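Local coordinates for mandelate racemase/muconate lactonizing enzyme family protein (Bradyrhizobium sp. ORS 278, PDB 3TOY) that is of unknown function but belongs to the enolase superfamily, combining an N-terminal capping domain with a barrel domain that binds a calcium ion, at residues A[72-77]-A[83-88]; A[90-95]-A[124-129]; A[55-60]-A[347-352]. All coordinates share one frame; numbering follows the deposited sequence.

Interaction 1 (A[72-77]-A[83-88]). With NI (nickel (II) ion), chain G.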
loop_
_atom_site.group_PDB
_atom_site.type_symbol
_atom_site.label_atom_id
_atom_site.label_comp_id
_atom_site.label_asym_id
_atom_site.label_seq_id
_atom_site.Cartn_x
_atom_site.Cartn_y
_atom_site.Cartn_z
ATOM N N SER A 72 13.877 19.873 -39.312
ATOM C CA SER A 72 12.850 19.787 -38.278
ATOM C C SER A 72 12.642 21.196 -37.776
ATOM O O SER A 72 13.427 22.088 -38.103
ATOM C CB SER A 72 13.342 18.885 -37.140
ATOM O OG SER A 72 14.347 19.551 -36.400
ATOM N N TYR A 73 11.583 21.436 -37.014
ATOM C CA TYR A 73 11.462 22.733 -36.345
ATOM C C TYR A 73 10.978 22.588 -34.895
ATOM O O TYR A 73 10.358 21.563 -34.510
ATOM C CB TYR A 73 10.517 23.692 -37.110
ATOM C CG TYR A 73 9.046 23.338 -36.978
ATOM C CD1 TYR A 73 8.268 23.877 -35.948
ATOM C CD2 TYR A 73 8.444 22.458 -37.866
ATOM C CE1 TYR A 73 6.916 23.535 -35.807
ATOM C CE2 TYR A 73 7.109 22.115 -37.742
ATOM C CZ TYR A 73 6.357 22.650 -36.704
ATOM O OH TYR A 73 5.038 22.313 -36.590
ATOM N N LEU A 74 11.284 23.613 -34.115
ATOM C CA LEU A 74 10.827 23.766 -32.743
ATOM C C LEU A 74 9.898 24.962 -32.648
ATOM O O LEU A 74 10.176 26.013 -33.247
ATOM C CB LEU A 74 12.023 24.017 -31.837
ATOM C CG LEU A 74 13.116 22.955 -31.856
ATOM C CD1 LEU A 74 14.288 23.432 -31.005
ATOM C CD2 LEU A 74 12.593 21.612 -31.355
ATOM N N PHE A 75 8.776 24.797 -31.937
ATOM C CA PHE A 75 7.990 25.938 -31.459
ATOM C C PHE A 75 8.652 26.380 -30.180
ATOM O O PHE A 75 8.867 25.559 -29.275
ATOM C CB PHE A 75 6.536 25.540 -31.190
ATOM C CG PHE A 75 5.733 26.604 -30.501
ATOM C CD1 PHE A 75 5.374 27.772 -31.167
ATOM C CD2 PHE A 75 5.331 26.446 -29.177
ATOM C CE1 PHE A 75 4.637 28.734 -30.534
ATOM C CE2 PHE A 75 4.599 27.422 -28.544
ATOM C CZ PHE A 75 4.244 28.564 -29.212
ATOM N N ALA A 76 8.980 27.670 -30.091
ATOM C CA ALA A 76 9.835 28.143 -29.021
ATOM C C ALA A 76 9.083 28.837 -27.890
ATOM O O ALA A 76 9.706 29.291 -26.919
ATOM C CB ALA A 76 10.927 29.061 -29.588
ATOM N N TYR A 77 7.756 28.913 -28.017
ATOM C CA TYR A 77 6.905 29.556 -27.017
ATOM C C TYR A 77 7.020 31.079 -26.940
ATOM O O TYR A 77 6.009 31.770 -26.957
ATOM C CB TYR A 77 7.147 28.960 -25.623
ATOM C CG TYR A 77 6.445 27.623 -25.431
ATOM C CD1 TYR A 77 5.113 27.569 -25.015
ATOM C CD2 TYR A 77 7.105 26.429 -25.681
ATOM C CE1 TYR A 77 4.464 26.335 -24.842
ATOM C CE2 TYR A 77 6.455 25.192 -25.513
ATOM C CZ TYR A 77 5.146 25.166 -25.092
ATOM O OH TYR A 77 4.500 23.947 -24.924
ATOM N N LYS A 83 17.132 32.931 -29.549
ATOM C CA LYS A 83 18.590 33.025 -29.662
ATOM C C LYS A 83 19.303 31.888 -28.936
ATOM O O LYS A 83 20.153 31.224 -29.512
ATOM C CB LYS A 83 19.086 34.379 -29.157
ATOM C CG LYS A 83 18.816 35.504 -30.142
ATOM C CD LYS A 83 19.323 36.843 -29.632
ATOM C CE LYS A 83 19.297 37.890 -30.741
ATOM N NZ LYS A 83 17.973 37.949 -31.419
ATOM N N PRO A 84 18.951 31.661 -27.662
ATOM C CA PRO A 84 19.517 30.544 -26.897
ATOM C C PRO A 84 19.372 29.205 -27.649
ATOM O O PRO A 84 20.345 28.436 -27.738
ATOM C CB PRO A 84 18.689 30.542 -25.610
ATOM C CG PRO A 84 18.134 31.895 -25.485
ATOM C CD PRO A 84 17.988 32.449 -26.879
ATOM N N LEU A 85 18.179 28.937 -28.197
ATOM C CA LEU A 85 17.922 27.669 -28.908
ATOM C C LEU A 85 18.778 27.558 -30.166
ATOM O O LEU A 85 19.358 26.517 -30.453
ATOM C CB LEU A 85 16.443 27.516 -29.275
ATOM C CG LEU A 85 15.549 27.062 -28.109
ATOM C CD1 LEU A 85 14.073 27.145 -28.481
ATOM C CD2 LEU A 85 15.939 25.654 -27.703
ATOM N N VAL A 86 18.888 28.657 -30.908
ATOM C CA VAL A 86 19.746 28.655 -32.105
ATOM C C VAL A 86 21.189 28.300 -31.746
ATOM O O VAL A 86 21.811 27.451 -32.393
ATOM C CB VAL A 86 19.680 30.026 -32.832
ATOM C CG1 VAL A 86 20.805 30.138 -33.877
ATOM C CG2 VAL A 86 18.306 30.204 -33.473
ATOM N N HIS A 87 21.697 28.933 -30.716
ATOM C CA HIS A 87 23.017 28.673 -30.207
ATOM C C HIS A 87 23.206 27.226 -29.813
ATOM O O HIS A 87 24.169 26.604 -30.169
ATOM C CB HIS A 87 23.227 29.454 -28.931
ATOM C CG HIS A 87 23.923 30.764 -29.095
ATOM N ND1 HIS A 87 25.281 30.868 -29.284
ATOM C CD2 HIS A 87 23.460 32.032 -29.006
ATOM C CE1 HIS A 87 25.613 32.143 -29.361
ATOM N NE2 HIS A 87 24.529 32.871 -29.183
ATOM N N LEU A 88 22.279 26.721 -29.018
ATOM C CA LEU A 88 22.406 25.354 -28.525
ATOM C C LEU A 88 22.426 24.345 -29.662
ATOM O O LEU A 88 23.267 23.438 -29.689
ATOM C CB LEU A 88 21.271 25.042 -27.551
ATOM C CG LEU A 88 21.502 25.710 -26.197
ATOM C CD1 LEU A 88 20.203 25.677 -25.422
ATOM C CD2 LEU A 88 22.641 25.029 -25.406
HETATM NI NI NI G . 24.151 35.106 -28.714
HETATM O O HOH W 1 24.743 36.899 -29.715
HETATM O O HOH W 2 25.803 35.222 -27.498
HETATM O O HOH W 3 22.579 35.247 -30.172
HETATM O O HOH W 4 25.411 36.152 -30.068
#
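L85 reaches from helix 82-95 to L74 and A76, near and just beyond the end of strand 69-75, an edge strand of the chain's antiparallel capping-domain sheet. Both partners direct their CB toward the helix, whereas F75 between them points away and stacks its ring on F345. This alternation defines which face of the strand the helix covers. The nearest backbone approach is 8.1 Å between A76 CA and L85 CA, so side chains must span the gap; L85 covers most of it to A76 and meets the leucine branch of L74 partway.

Its CB starts toward the strand, and CG is set anti to the carbonyl carbon (chi1 -79°). Neither atom makes a close contact across the interface, so the fork does the touching. CD1, nearly anti to CA (chi2 171°), projects farthest and ends 3.8 Å from A76 CB. The other branch turns toward the position two residues earlier in the chain, where L85 CD2 lies 4.3 Å from L74 CD1. One leucine fork is thus shared between two residues, more closely with the alanine than with the leucine. M125 and V58 also pack on L85, so the fork is buried within a larger apolar core.

On another side of the helix, H87 NE2 binds the nickel ion at 2.3 Å; water 2 is 2.0 Å from the metal. H87 NE2 of the second subunit is also a ligand, so the metal joins two copies of this helix.

No hydrogen bond crosses between 72-77 and 83-88, which bury 115 Å² between them. Their contact is therefore apolar packing, probably held by close fit and exclusion of water, while backbone hydrogen bonds of S72 with I60 and L74 with V58 fix the strand in its sheet.

Interaction 2 (A[90-95]-A[124-129])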
loop_
_atom_site.group_PDB
_atom_site.type_symbol
_atom_site.label_atom_id
_atom_site.label_comp_id
_atom_site.label_asym_id
_atom_site.label_seq_id
_atom_site.Cartn_x
_atom_site.Cartn_y
_atom_site.Cartn_z
ATOM N N GLU A 90 23.253 24.832 -32.761
ATOM C CA GLU A 90 24.460 24.985 -33.567
ATOM C C GLU A 90 25.680 24.490 -32.824
ATOM O O GLU A 90 26.522 23.792 -33.408
ATOM C CB GLU A 90 24.607 26.433 -34.079
ATOM C CG GLU A 90 23.557 26.717 -35.151
ATOM C CD GLU A 90 23.821 27.958 -36.003
ATOM O OE1 GLU A 90 24.544 28.877 -35.542
ATOM O OE2 GLU A 90 23.276 28.009 -37.136
ATOM N N ASP A 91 25.752 24.802 -31.534
ATOM C CA ASP A 91 26.850 24.348 -30.693
ATOM C C ASP A 91 26.885 22.821 -30.617
ATOM O O ASP A 91 27.935 22.209 -30.812
ATOM C CB ASP A 91 26.733 24.943 -29.289
ATOM C CG ASP A 91 27.442 26.276 -29.160
ATOM O OD1 ASP A 91 27.713 26.910 -30.202
ATOM O OD2 ASP A 91 27.728 26.691 -28.018
ATOM N N ILE A 92 25.737 22.208 -30.331
ATOM C CA ILE A 92 25.665 20.746 -30.238
ATOM C C ILE A 92 25.940 20.138 -31.596
ATOM O O ILE A 92 26.709 19.185 -31.722
ATOM C CB ILE A 92 24.276 20.291 -29.733
ATOM C CG1 ILE A 92 24.013 20.897 -28.357
ATOM C CG2 ILE A 92 24.181 18.766 -29.728
ATOM C CD1 ILE A 92 22.593 20.677 -27.842
ATOM N N GLY A 93 25.316 20.707 -32.624
ATOM C CA GLY A 93 25.461 20.195 -33.975
ATOM C C GLY A 93 26.905 20.227 -34.427
ATOM O O GLY A 93 27.410 19.277 -35.035
ATOM N N ARG A 94 27.597 21.274 -34.071
ATOM C CA ARG A 94 28.963 21.403 -34.468
ATOM C C ARG A 94 29.757 20.240 -33.927
ATOM O O ARG A 94 30.603 19.736 -34.601
ATOM C CB ARG A 94 29.492 22.721 -33.936
ATOM C CG ARG A 94 30.852 23.084 -34.355
ATOM C CD ARG A 94 31.085 24.587 -34.318
ATOM N NE ARG A 94 30.437 25.265 -33.211
ATOM C CZ ARG A 94 29.463 26.142 -33.361
ATOM N NH1 ARG A 94 29.038 26.457 -34.557
ATOM N NH2 ARG A 94 28.920 26.726 -32.330
ATOM N N GLU A 95 29.469 19.807 -32.710
ATOM C CA GLU A 95 30.197 18.696 -32.116
ATOM C C GLU A 95 29.865 17.342 -32.725
ATOM O O GLU A 95 30.540 16.359 -32.441
ATOM C CB GLU A 95 29.952 18.629 -30.618
ATOM C CG GLU A 95 30.409 19.854 -29.875
ATOM C CD GLU A 95 30.241 19.696 -28.389
ATOM O OE1 GLU A 95 29.940 18.562 -27.948
ATOM O OE2 GLU A 95 30.408 20.699 -27.667
ATOM N N GLY A 124 17.107 20.256 -23.840
ATOM C CA GLY A 124 16.288 19.135 -24.288
ATOM C C GLY A 124 15.552 19.391 -25.600
ATOM O O GLY A 124 15.380 18.477 -26.411
ATOM N N MET A 125 15.092 20.623 -25.796
ATOM C CA MET A 125 14.399 20.978 -27.038
ATOM C C MET A 125 15.352 20.937 -28.229
ATOM O O MET A 125 14.991 20.454 -29.311
ATOM C CB MET A 125 13.774 22.353 -26.928
ATOM C CG MET A 125 12.726 22.471 -25.804
ATOM S SD MET A 125 12.226 24.148 -25.459
ATOM C CE MET A 125 11.042 24.449 -26.762
ATOM N N ALA A 126 16.566 21.453 -28.015
ATOM C CA ALA A 126 17.653 21.335 -29.008
ATOM C C ALA A 126 17.908 19.891 -29.376
ATOM O O ALA A 126 17.920 19.534 -30.546
ATOM C CB ALA A 126 18.920 21.956 -28.468
ATOM N N VAL A 127 18.133 19.062 -28.357
ATOM C CA VAL A 127 18.362 17.630 -28.530
ATOM C C VAL A 127 17.230 16.931 -29.301
ATOM O O VAL A 127 17.478 16.131 -30.217
ATOM C CB VAL A 127 18.586 16.950 -27.142
ATOM C CG1 VAL A 127 18.539 15.432 -27.264
ATOM C CG2 VAL A 127 19.921 17.406 -26.556
ATOM N N SER A 128 15.991 17.246 -28.941
ATOM C CA SER A 128 14.850 16.578 -29.574
ATOM C C SER A 128 14.721 17.088 -31.004
ATOM O O SER A 128 14.348 16.341 -31.891
ATOM C CB SER A 128 13.561 16.867 -28.809
ATOM O OG SER A 128 13.690 16.410 -27.447
ATOM N N GLY A 129 15.034 18.369 -31.199
ATOM C CA GLY A 129 14.955 18.969 -32.539
ATOM C C GLY A 129 15.943 18.283 -33.466
ATOM O O GLY A 129 15.605 17.978 -34.610
#
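I92 of helix 82-95 packs on A126 and V127 of helix 122-142, a helix-to-helix contact in the helical part of the enolase-superfamily capping domain. At the start of the segment, E90 OE2 is hydrogen-bonded to A34 N, tying the helix to strand 29-47. D91 follows with a salt bridge from its OD1 to R94 NH2, modelled unusually short and of doubtful exact length.

Within 90-95, I92 makes the contact with 124-129; A126 also packs on L88 and V89 of the same helix. CG1 stands anti to the carbonyl carbon (chi1 -59°), and the extended chain beyond it delivers the terminal methyl: I92 CD1 lies 3.9 Å from A126 CB and a looser 4.4 Å from V127 CG2. The closest backbone pair, I92 CA and V127 CA, is 8.1 Å apart. M110 touches both I92 and V127, so helix 103-113 helps enclose the contact.

R94 turns its guanidinium back along its own helix, one face over E90 O. E95 then pairs with K113 through a salt bridge.

In the opposing helix, G124 O accepts both S128 N and S128 OG, from opposite faces of its carbonyl plane; the S128 OG to G124 O bond is 2.9 Å long, the donor tilted 31° from that plane.

Interaction 3 (A[55-60]-A[347-352])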
loop_
_atom_site.group_PDB
_atom_site.type_symbol
_atom_site.label_atom_id
_atom_site.label_comp_id
_atom_site.label_asym_id
_atom_site.label_seq_id
_atom_site.Cartn_x
_atom_site.Cartn_y
_atom_site.Cartn_z
ATOM N N GLY A 55 4.126 32.948 -34.082
ATOM C CA GLY A 55 4.808 31.660 -33.977
ATOM C C GLY A 55 6.319 31.780 -33.985
ATOM O O GLY A 55 6.942 31.761 -35.055
ATOM N N PRO A 56 6.931 31.891 -32.796
ATOM C CA PRO A 56 8.391 31.862 -32.744
ATOM C C PRO A 56 8.892 30.436 -32.958
ATOM O O PRO A 56 8.615 29.554 -32.133
ATOM C CB PRO A 56 8.716 32.396 -31.341
ATOM C CG PRO A 56 7.440 32.277 -30.544
ATOM C CD PRO A 56 6.303 31.976 -31.461
ATOM N N LEU A 57 9.573 30.198 -34.086
ATOM C CA LEU A 57 10.049 28.860 -34.443
ATOM C C LEU A 57 11.559 28.852 -34.639
ATOM O O LEU A 57 12.159 29.867 -34.979
ATOM C CB LEU A 57 9.404 28.360 -35.734
ATOM C CG LEU A 57 7.903 28.539 -35.951
ATOM C CD1 LEU A 57 7.469 27.920 -37.297
ATOM C CD2 LEU A 57 7.146 27.897 -34.786
ATOM N N VAL A 58 12.169 27.694 -34.430
ATOM C CA VAL A 58 13.567 27.467 -34.788
ATOM C C VAL A 58 13.591 26.386 -35.858
ATOM O O VAL A 58 13.100 25.274 -35.646
ATOM C CB VAL A 58 14.413 27.024 -33.575
ATOM C CG1 VAL A 58 15.828 26.587 -34.004
ATOM C CG2 VAL A 58 14.472 28.134 -32.527
ATOM N N LEU A 59 14.155 26.711 -37.022
ATOM C CA LEU A 59 14.195 25.785 -38.147
ATOM C C LEU A 59 15.576 25.178 -38.214
ATOM O O LEU A 59 16.581 25.899 -38.231
ATOM C CB LEU A 59 13.873 26.526 -39.460
ATOM C CG LEU A 59 12.670 27.468 -39.401
ATOM C CD1 LEU A 59 12.435 28.167 -40.761
ATOM C CD2 LEU A 59 11.400 26.702 -38.955
ATOM N N ILE A 60 15.632 23.853 -38.240
ATOM C CA ILE A 60 16.870 23.124 -38.035
ATOM C C ILE A 60 17.204 22.387 -39.305
ATOM O O ILE A 60 16.350 21.714 -39.888
ATOM C CB ILE A 60 16.722 22.099 -36.849
ATOM C CG1 ILE A 60 16.423 22.843 -35.540
ATOM C CG2 ILE A 60 17.917 21.178 -36.750
ATOM C CD1 ILE A 60 16.239 21.927 -34.277
ATOM N N GLY A 347 2.938 26.455 -40.949
ATOM C CA GLY A 347 2.433 26.340 -42.318
ATOM C C GLY A 347 3.040 27.417 -43.215
ATOM O O GLY A 347 3.430 27.161 -44.355
ATOM N N ALA A 348 3.145 28.619 -42.670
ATOM C CA ALA A 348 3.618 29.767 -43.431
ATOM C C ALA A 348 5.024 29.567 -43.993
ATOM O O ALA A 348 5.359 30.124 -45.045
ATOM C CB ALA A 348 3.554 31.016 -42.574
ATOM N N ILE A 349 5.852 28.771 -43.314
ATOM C CA ILE A 349 7.237 28.578 -43.767
ATOM C C ILE A 349 7.565 27.197 -44.333
ATOM O O ILE A 349 8.726 26.874 -44.566
ATOM C CB ILE A 349 8.275 28.998 -42.695
ATOM C CG1 ILE A 349 8.050 28.239 -41.370
ATOM C CG2 ILE A 349 8.210 30.503 -42.459
ATOM C CD1 ILE A 349 8.501 26.782 -41.433
ATOM N N LEU A 350 6.536 26.397 -44.595
ATOM C CA LEU A 350 6.720 25.070 -45.192
ATOM C C LEU A 350 6.364 25.013 -46.686
ATOM O O LEU A 350 5.370 25.597 -47.101
ATOM C CB LEU A 350 5.832 24.055 -44.468
ATOM C CG LEU A 350 6.284 23.677 -43.059
ATOM C CD1 LEU A 350 5.267 22.686 -42.506
ATOM C CD2 LEU A 350 7.678 23.061 -43.120
ATOM N N THR A 351 7.137 24.266 -47.474
ATOM C CA THR A 351 6.797 24.064 -48.895
ATOM C C THR A 351 5.481 23.297 -49.047
ATOM O O THR A 351 4.736 23.481 -50.011
ATOM C CB THR A 351 7.921 23.335 -49.675
ATOM O OG1 THR A 351 8.015 21.975 -49.231
ATOM C CG2 THR A 351 9.264 24.025 -49.466
ATOM N N GLU A 352 5.182 22.443 -48.077
ATOM C CA GLU A 352 3.941 21.683 -48.106
ATOM C C GLU A 352 3.256 21.706 -46.743
ATOM O O GLU A 352 3.476 20.826 -45.907
ATOM C CB GLU A 352 4.204 20.262 -48.596
ATOM C CG GLU A 352 4.113 20.156 -50.119
ATOM C CD GLU A 352 4.907 18.999 -50.687
ATOM O OE1 GLU A 352 5.613 18.320 -49.914
ATOM O OE2 GLU A 352 4.831 18.777 -51.915
#
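I349 inserts its side chain against L57 and L59, joining a loop late in the chain, within the enolase C-terminal family region, to strand 50-64 of the antiparallel capping-domain sheet. Two different atoms of the isoleucine serve the two leucines. I349 CG1 passes L57 CD1 at 4.1 Å, the side chains sliding by each other in opposite directions. One carbon farther out, I349 CD1 meets L59 CD2 at 3.8 Å, tip to tip. I349 holds CG1 in the crowded position between backbone N and carbonyl carbon (chi1 56°), which places it beside L57, and chi2 of 74° then turns CD1 to L59, although the closest backbone pair, L59 CA and I349 CA, remains 9.4 Å apart.

Around this trio, W372 packs on both L59 and I349, while T39 packs on both L57 and I349; F345 and A346 also pack on L57. The next shell fixes the strand. L57 and L59 form backbone hydrogen bonds with V37 and R35, and the intervening V58 bonds with L74 on the other neighbouring strand. Alternation sends V58 to the reverse face, against L82 of helix 82-95.

On the loop side, I349 lies in the turn that includes G347 and A348, where L350 N donates to G347 O at 3.2 Å.

Overall arrangement
Interactions 1 and 2 follow one another along the chain, their centres about 9 Å apart, and share helix 82-95; S72 OG to G129 O joins them directly, a probable hydrogen bond of 2.7 Å. Interaction 3 encloses both in sequence, its centre about 12 Å from that of interaction 1 and about 18 Å from that of interaction 2. Strands 50-64 and 69-75 are sheet neighbours, linking interactions 1 and 3 through backbone bonds such as A76 N to P56 O. The sheet thus carries helices on one face and the 347-352 loop on the other. Interactions 1 and 2 knit the capping domain internally and lie beside the second subunit, whereas interaction 3 ties that domain to the C-terminal part.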